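Local coordinates for hypothetical protein TA0175 (Thermoplasma acidophilum, PDB 1L6R) that catalyses the magnesium-dependent dephosphorylation of 2-phosphoglycolate to glycolate and also, less efficiently, releases phosphate from inorganic pyrophosphate, at residues I105-N108 and R109-E112; N179-M182 and P183-Q186; A195-D199 and N200-V204. The protein carries 1 engineered substitution. All coordinates share one frame; numbering follows the deposited sequence.

Overall arrangement
Contacts 1, 2 and 3 are local turns at different places in a HAD-type phosphatase. Contact 1 (105-112) is a surface turn in the inserted cap, its centre about 24 Å from that of contact 2 across the chain's centre; its main polar feature is a buried arginine, R111, held by neutral oxygens. Contacts 2 and 3 (179-186 and 195-204) lie side by side in the core domain and are partly buried. They touch through M182 and F185 packing on I201, and both reach the second subunit. Contact 2 combines calcium coordination with apolar packing behind it. In contact 3, a weak capping bond and a lysine tie a loop to the helix that follows it.

Contact 1. Residues I105-N108 and R109-E112; sequences ILTN and RWRE
The R111 guanidinium meets the T107 hydroxyl at its edge, near its plane, while the N108 carboxamide approaches it obliquely with its plane turned 88° from that of the guanidinium. The other flat group is the W110 indole: R109 CG lies over the centre of one face, and the CZ3 corner of the ring meets L106 CD2 at 3.8 Å and T107 CG2 at 4.0 Å. The side chains of T107 and W110 cross at about a right angle. NH1 makes both of the arginine's side-chain bonds within the turn. R111 NH1 donates to T107 OG1 at 2.9 Å and to N108 OD1 at 3.0 Å, the second bond being the more bent. Placing OG1 between the backbone N and the carbonyl carbon (chi1 54°) turns the T107 hydroxyl to the arginine and leaves CG2 for the indole. I105 CD1 packs on the same R111 NH1 at 3.7 Å. The backbone beneath is a 3-10 turn in the cap domain inserted into the Rossmann-like core of this HAD phosphatase, ahead of cap strand 115-117: R109 N, W110 N and R111 N donate in turn to the carbonyls of L106, T107 and N108. Across the domain boundary R111 NH2 bonds to the carbonyl of G46, a magnesium-binding residue of the core. A leucine here has no side-chain N-H for the T107 hydroxyl or the G46 carbonyl, and would probably weaken the tie between the turn and the core loop. The other end of the N108 amide is held within the cap, where ND2 donates to G116 O and S104 OG.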
loop_
_atom_site.group_PDB
_atom_site.type_symbol
_atom_site.label_atom_id
_atom_site.label_comp_id
_atom_site.label_asym_id
_atom_site.label_seq_id
_atom_site.Cartn_x
_atom_site.Cartn_y
_atom_site.Cartn_z
ATOM N N ILE A 105 -24.144 4.365 -12.192
ATOM C CA ILE A 105 -25.049 3.535 -11.424
ATOM C C ILE A 105 -25.821 4.451 -10.496
ATOM O O ILE A 105 -25.362 5.556 -10.164
ATOM C CB ILE A 105 -24.303 2.442 -10.629
ATOM C CG1 ILE A 105 -23.313 3.064 -9.638
ATOM C CG2 ILE A 105 -23.573 1.538 -11.596
ATOM C CD1 ILE A 105 -22.545 2.033 -8.801
ATOM N N LEU A 106 -26.992 3.997 -10.074
ATOM C CA LEU A 106 -27.837 4.824 -9.231
ATOM C C LEU A 106 -27.158 5.369 -7.983
ATOM O O LEU A 106 -27.309 6.555 -7.678
ATOM C CB LEU A 106 -29.108 4.064 -8.842
ATOM C CG LEU A 106 -30.119 4.858 -8.007
ATOM C CD1 LEU A 106 -31.529 4.385 -8.311
ATOM C CD2 LEU A 106 -29.803 4.700 -6.523
ATOM N N THR A 107 -26.398 4.545 -7.268
ATOM C CA THR A 107 -25.787 5.035 -6.034
ATOM C C THR A 107 -24.790 6.170 -6.207
ATOM O O THR A 107 -24.387 6.784 -5.222
ATOM C CB THR A 107 -25.120 3.900 -5.222
ATOM O OG1 THR A 107 -24.199 3.185 -6.054
ATOM C CG2 THR A 107 -26.182 2.947 -4.659
ATOM N N ASN A 108 -24.393 6.474 -7.440
ATOM C CA ASN A 108 -23.471 7.588 -7.628
ATOM C C ASN A 108 -24.082 8.907 -7.163
ATOM O O ASN A 108 -23.352 9.850 -6.877
ATOM C CB ASN A 108 -23.035 7.704 -9.089
ATOM C CG ASN A 108 -21.977 6.683 -9.452
ATOM O OD1 ASN A 108 -21.344 6.083 -8.578
ATOM N ND2 ASN A 108 -21.770 6.488 -10.745
ATOM N N ARG A 109 -25.410 8.961 -7.056
ATOM C CA ARG A 109 -26.071 10.189 -6.598
ATOM C C ARG A 109 -25.683 10.497 -5.148
ATOM O O ARG A 109 -25.871 11.617 -4.658
ATOM C CB ARG A 109 -27.591 10.064 -6.725
ATOM C CG ARG A 109 -28.230 9.014 -5.823
ATOM C CD ARG A 109 -29.746 8.982 -6.019
ATOM N NE ARG A 109 -30.323 10.237 -5.548
ATOM C CZ ARG A 109 -31.586 10.619 -5.707
ATOM N NH1 ARG A 109 -32.463 9.850 -6.338
ATOM N NH2 ARG A 109 -31.966 11.796 -5.233
ATOM N N TRP A 110 -25.126 9.504 -4.463
ATOM C CA TRP A 110 -24.703 9.680 -3.084
ATOM C C TRP A 110 -23.188 9.592 -2.899
ATOM O O TRP A 110 -22.705 9.600 -1.770
ATOM C CB TRP A 110 -25.389 8.645 -2.190
ATOM C CG TRP A 110 -26.880 8.734 -2.228
ATOM C CD1 TRP A 110 -27.644 9.852 -2.027
ATOM C CD2 TRP A 110 -27.802 7.665 -2.498
ATOM N NE1 TRP A 110 -28.976 9.545 -2.161
ATOM C CE2 TRP A 110 -29.104 8.212 -2.450
ATOM C CE3 TRP A 110 -27.653 6.299 -2.772
ATOM C CZ2 TRP A 110 -30.247 7.444 -2.667
ATOM C CZ3 TRP A 110 -28.793 5.530 -2.986
ATOM C CH2 TRP A 110 -30.074 6.108 -2.931
ATOM N N ARG A 111 -22.437 9.493 -3.995
ATOM C CA ARG A 111 -20.974 9.427 -3.896
ATOM C C ARG A 111 -20.380 10.814 -3.864
ATOM O O ARG A 111 -20.947 11.756 -4.432
ATOM C CB ARG A 111 -20.353 8.639 -5.059
ATOM C CG ARG A 111 -20.405 7.134 -4.835
ATOM C CD ARG A 111 -19.521 6.328 -5.780
ATOM N NE ARG A 111 -19.494 4.954 -5.277
ATOM C CZ ARG A 111 -20.475 4.071 -5.439
ATOM N NH1 ARG A 111 -21.570 4.377 -6.136
ATOM N NH2 ARG A 111 -20.415 2.908 -4.799
ATOM N N GLU A 112 -19.230 10.936 -3.210
ATOM C CA GLU A 112 -18.565 12.229 -3.090
ATOM C C GLU A 112 -17.071 12.172 -3.315
ATOM O O GLU A 112 -16.441 13.200 -3.545
ATOM C CB GLU A 112 -18.786 12.803 -1.687
ATOM C CG GLU A 112 -20.250 12.988 -1.302
ATOM C CD GLU A 112 -20.440 13.539 0.105
ATOM O OE1 GLU A 112 -19.668 14.439 0.510
ATOM O OE2 GLU A 112 -21.376 13.079 0.801
HETATM O O HOH W 1 -22.832 12.485 -6.056
#

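Contact 2. Residues N179-M182 and P183-Q186; sequences NNDM and PMFQ. With CA (calcium ion), chain C.
D181 runs from the F185 ring to the metal. Its CB lies 4.1 Å from F185 CD1; CG stands beside the backbone N (chi1 -54°), which swings both oxygens to the metal side and puts D181 CG 3.0 Å from the calcium ion. D181 OD2 is the metal ligand at 2.4 Å and also accepts from S178 N. D181 OD1, 2.9 Å from the calcium ion, forms a salt bridge with K154 NZ that helps fix the rotation of the carboxylate. N180 OD1 is a second ligand, also 2.4 Å from the calcium, and N180 ND2 donates to Y140 O and to a metal-bound water. Behind the metal, D181 O accepts a bond from F185 N, in the carbonyl plane, and a weak one from M184 N; it also lies 3.4 Å from F185 CD1, at the ring edge. M182 packs on the helix start, SD 4.0 Å from F185 CB, its chain crossing the phenylalanine at about a right angle. The start of helix 182-185 is thus fastened directly behind the ligands. The calcium here occupies a magnesium site of the enzyme, bound by the nucleophile D11 and by D177 and D181, the motif IV aspartates of the HAD active site.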
loop_
_atom_site.group_PDB
_atom_site.type_symbol
_atom_site.label_atom_id
_atom_site.label_comp_id
_atom_site.label_asym_id
_atom_site.label_seq_id
_atom_site.Cartn_x
_atom_site.Cartn_y
_atom_site.Cartn_z
ATOM N N ASN A 179 -8.427 -9.878 -3.482
ATOM C CA ASN A 179 -7.407 -8.930 -3.903
ATOM C C ASN A 179 -7.682 -7.484 -3.537
ATOM O O ASN A 179 -6.751 -6.754 -3.206
ATOM C CB ASN A 179 -7.162 -9.051 -5.408
ATOM C CG ASN A 179 -6.158 -8.036 -5.909
ATOM O OD1 ASN A 179 -6.534 -6.985 -6.434
ATOM N ND2 ASN A 179 -4.877 -8.327 -5.727
ATOM N N ASN A 180 -8.941 -7.054 -3.581
ATOM C CA ASN A 180 -9.229 -5.670 -3.240
ATOM C C ASN A 180 -9.011 -5.376 -1.746
ATOM O O ASN A 180 -9.207 -4.249 -1.291
ATOM C CB ASN A 180 -10.643 -5.241 -3.712
ATOM C CG ASN A 180 -11.759 -6.067 -3.103
ATOM O OD1 ASN A 180 -11.605 -6.606 -2.016
ATOM N ND2 ASN A 180 -12.898 -6.147 -3.793
ATOM N N ASP A 181 -8.580 -6.387 -0.991
ATOM C CA ASP A 181 -8.267 -6.212 0.427
ATOM C C ASP A 181 -6.773 -6.309 0.682
ATOM O O ASP A 181 -6.315 -6.039 1.790
ATOM C CB ASP A 181 -8.941 -7.270 1.276
ATOM C CG ASP A 181 -10.392 -7.321 1.028
ATOM O OD1 ASP A 181 -11.047 -6.273 1.199
ATOM O OD2 ASP A 181 -10.870 -8.403 0.647
ATOM N N MET A 182 -6.009 -6.712 -0.325
ATOM C CA MET A 182 -4.574 -6.841 -0.118
ATOM C C MET A 182 -3.934 -5.553 0.407
ATOM O O MET A 182 -2.980 -5.618 1.173
ATOM C CB MET A 182 -3.874 -7.317 -1.398
ATOM C CG MET A 182 -2.394 -7.666 -1.181
ATOM S SD MET A 182 -2.053 -8.878 0.141
ATOM C CE MET A 182 -2.345 -10.435 -0.741
ATOM N N PRO A 183 -4.453 -4.366 0.023
ATOM C CA PRO A 183 -3.812 -3.160 0.559
ATOM C C PRO A 183 -3.765 -3.137 2.085
ATOM O O PRO A 183 -2.778 -2.673 2.665
ATOM C CB PRO A 183 -4.656 -2.031 -0.020
ATOM C CG PRO A 183 -5.000 -2.566 -1.377
ATOM C CD PRO A 183 -5.386 -4.018 -1.066
ATOM N N MET A 184 -4.809 -3.624 2.752
ATOM C CA MET A 184 -4.740 -3.632 4.205
ATOM C C MET A 184 -4.045 -4.890 4.726
ATOM O O MET A 184 -3.422 -4.851 5.785
ATOM C CB MET A 184 -6.122 -3.437 4.852
ATOM C CG MET A 184 -7.154 -4.514 4.629
ATOM S SD MET A 184 -8.668 -4.022 5.501
ATOM C CE MET A 184 -9.708 -5.425 5.131
ATOM N N PHE A 185 -4.111 -5.994 3.978
ATOM C CA PHE A 185 -3.438 -7.216 4.424
ATOM C C PHE A 185 -1.919 -7.127 4.320
ATOM O O PHE A 185 -1.202 -7.909 4.945
ATOM C CB PHE A 185 -3.942 -8.449 3.658
ATOM C CG PHE A 185 -5.170 -9.068 4.265
ATOM C CD1 PHE A 185 -6.387 -8.384 4.270
ATOM C CD2 PHE A 185 -5.100 -10.312 4.890
ATOM C CE1 PHE A 185 -7.501 -8.923 4.890
ATOM C CE2 PHE A 185 -6.210 -10.855 5.510
ATOM C CZ PHE A 185 -7.414 -10.165 5.515
ATOM N N GLN A 186 -1.422 -6.177 3.542
ATOM C CA GLN A 186 0.019 -6.033 3.429
ATOM C C GLN A 186 0.591 -5.104 4.508
ATOM O O GLN A 186 1.808 -4.962 4.620
ATOM C CB GLN A 186 0.405 -5.596 2.007
ATOM C CG GLN A 186 -0.122 -4.258 1.541
ATOM C CD GLN A 186 0.720 -3.101 2.020
ATOM O OE1 GLN A 186 1.949 -3.127 1.902
ATOM N NE2 GLN A 186 0.069 -2.068 2.550
HETATM CA CA CA C . -12.912 -7.827 -0.466
HETATM O O HOH W 2 -14.675 -8.143 -2.204
HETATM O O HOH W 3 -14.186 -5.493 -0.621
#

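Contact 3. Residues A195-D199 and N200-V204; sequences ANATD and NIKAV
K202 lies stretched out along the loop that precedes its own helix, reaching back to the carbonyl of A195, whereas I201 and T198 cross obliquely at the helix start. With CG anti to the carbonyl carbon (chi1 -72°) and the rest of the chain extended, the lysine passes A197 on its way: K202 CG lies 4.1 Å from A197 CB, and CE is 3.4 Å from A197 O. Its NZ donates to A195 O at 2.7 Å, approaching from 35° out of the carbonyl plane. A water receives a weak bond from this NZ and donates to A197 O and D199 OD1. It thereby joins the two side chains of opposite charge, D199 and K202, whose nearest charged atoms are not in contact. T198 is the N-cap of helix 199-204. Its OG1 lies alongside I201, 3.2 Å from CG1, and accepts a weak capping bond of 3.5 Å from I201 N, while T198 O takes a straighter backbone bond from K202 N. This turn belongs to the beta-alpha-beta crossover that joins parallel strands 190-193 and 207-208 at one margin of the Rossmann-like core. T198 is also bonded through its backbone to D177, a metal ligand, and touches S178, so the loop borders the active site. On the buried flank I201 CG2 packs on A197 CB at 4.1 Å. The carbonyl of D199 accepts from A203 N at 2.9 Å, continuing the helix, and A203 CB lies 3.4 Å from the same oxygen. At the dimer interface N200 ND2 donates to E132 of the second subunit.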
loop_
_atom_site.group_PDB
_atom_site.type_symbol
_atom_site.label_atom_id
_atom_site.label_comp_id
_atom_site.label_asym_id
_atom_site.label_seq_id
_atom_site.Cartn_x
_atom_site.Cartn_y
_atom_site.Cartn_z
ATOM N N ALA A 195 -12.837 -19.163 4.782
ATOM C CA ALA A 195 -12.417 -20.364 4.080
ATOM C C ALA A 195 -12.419 -20.175 2.568
ATOM O O ALA A 195 -11.696 -20.869 1.857
ATOM C CB ALA A 195 -13.319 -21.542 4.461
ATOM N N ASN A 196 -13.222 -19.240 2.064
ATOM C CA ASN A 196 -13.260 -19.018 0.622
ATOM C C ASN A 196 -12.456 -17.786 0.205
ATOM O O ASN A 196 -12.643 -17.234 -0.879
ATOM C CB ASN A 196 -14.710 -18.935 0.119
ATOM C CG ASN A 196 -15.399 -17.655 0.520
ATOM O OD1 ASN A 196 -14.920 -16.922 1.384
ATOM N ND2 ASN A 196 -16.540 -17.381 -0.105
ATOM N N ALA A 197 -11.548 -17.345 1.072
ATOM C CA ALA A 197 -10.696 -16.214 0.715
ATOM C C ALA A 197 -9.731 -16.674 -0.381
ATOM O O ALA A 197 -9.495 -17.870 -0.557
ATOM C CB ALA A 197 -9.903 -15.749 1.932
ATOM N N THR A 198 -9.170 -15.725 -1.120
ATOM C CA THR A 198 -8.212 -16.077 -2.164
ATOM C C THR A 198 -6.962 -16.680 -1.542
ATOM O O THR A 198 -6.660 -16.454 -0.362
ATOM C CB THR A 198 -7.779 -14.855 -2.966
ATOM O OG1 THR A 198 -7.250 -13.877 -2.063
ATOM C CG2 THR A 198 -8.957 -14.271 -3.746
ATOM N N ASP A 199 -6.216 -17.430 -2.346
ATOM C CA ASP A 199 -4.999 -18.058 -1.870
ATOM C C ASP A 199 -3.984 -17.056 -1.336
ATOM O O ASP A 199 -3.371 -17.300 -0.306
ATOM C CB ASP A 199 -4.331 -18.868 -2.991
ATOM C CG ASP A 199 -5.032 -20.186 -3.269
ATOM O OD1 ASP A 199 -5.909 -20.600 -2.482
ATOM O OD2 ASP A 199 -4.681 -20.824 -4.288
ATOM N N ASN A 200 -3.793 -15.935 -2.029
ATOM C CA ASN A 200 -2.797 -14.967 -1.577
ATOM C C ASN A 200 -3.174 -14.318 -0.249
ATOM O O ASN A 200 -2.301 -14.004 0.566
ATOM C CB ASN A 200 -2.552 -13.897 -2.650
ATOM C CG ASN A 200 -1.628 -14.383 -3.756
ATOM O OD1 ASN A 200 -1.241 -15.551 -3.798
ATOM N ND2 ASN A 200 -1.277 -13.483 -4.664
ATOM N N ILE A 201 -4.472 -14.126 -0.027
ATOM C CA ILE A 201 -4.936 -13.546 1.226
ATOM C C ILE A 201 -4.732 -14.580 2.334
ATOM O O ILE A 201 -4.262 -14.250 3.411
ATOM C CB ILE A 201 -6.421 -13.110 1.125
ATOM C CG1 ILE A 201 -6.525 -11.815 0.298
ATOM C CG2 ILE A 201 -7.016 -12.899 2.521
ATOM C CD1 ILE A 201 -5.874 -10.585 0.941
ATOM N N LYS A 202 -5.063 -15.839 2.068
ATOM C CA LYS A 202 -4.855 -16.869 3.079
ATOM C C LYS A 202 -3.381 -16.985 3.455
ATOM O O LYS A 202 -3.031 -17.122 4.629
ATOM C CB LYS A 202 -5.313 -18.236 2.566
ATOM C CG LYS A 202 -6.818 -18.396 2.453
ATOM C CD LYS A 202 -7.181 -19.814 2.029
ATOM C CE LYS A 202 -8.682 -20.009 1.999
ATOM N NZ LYS A 202 -9.028 -21.416 1.639
ATOM N N ALA A 203 -2.512 -16.926 2.452
ATOM C CA ALA A 203 -1.081 -17.088 2.679
ATOM C C ALA A 203 -0.439 -16.066 3.609
ATOM O O ALA A 203 0.608 -16.342 4.203
ATOM C CB ALA A 203 -0.347 -17.126 1.335
ATOM N N VAL A 204 -1.048 -14.894 3.753
ATOM C CA VAL A 204 -0.487 -13.887 4.657
ATOM C C VAL A 204 -1.321 -13.709 5.921
ATOM O O VAL A 204 -0.998 -12.878 6.772
ATOM C CB VAL A 204 -0.336 -12.506 3.967
ATOM C CG1 VAL A 204 0.668 -12.611 2.814
ATOM C CG2 VAL A 204 -1.690 -12.014 3.462
HETATM O O HOH W 4 -8.297 -20.159 -1.273
#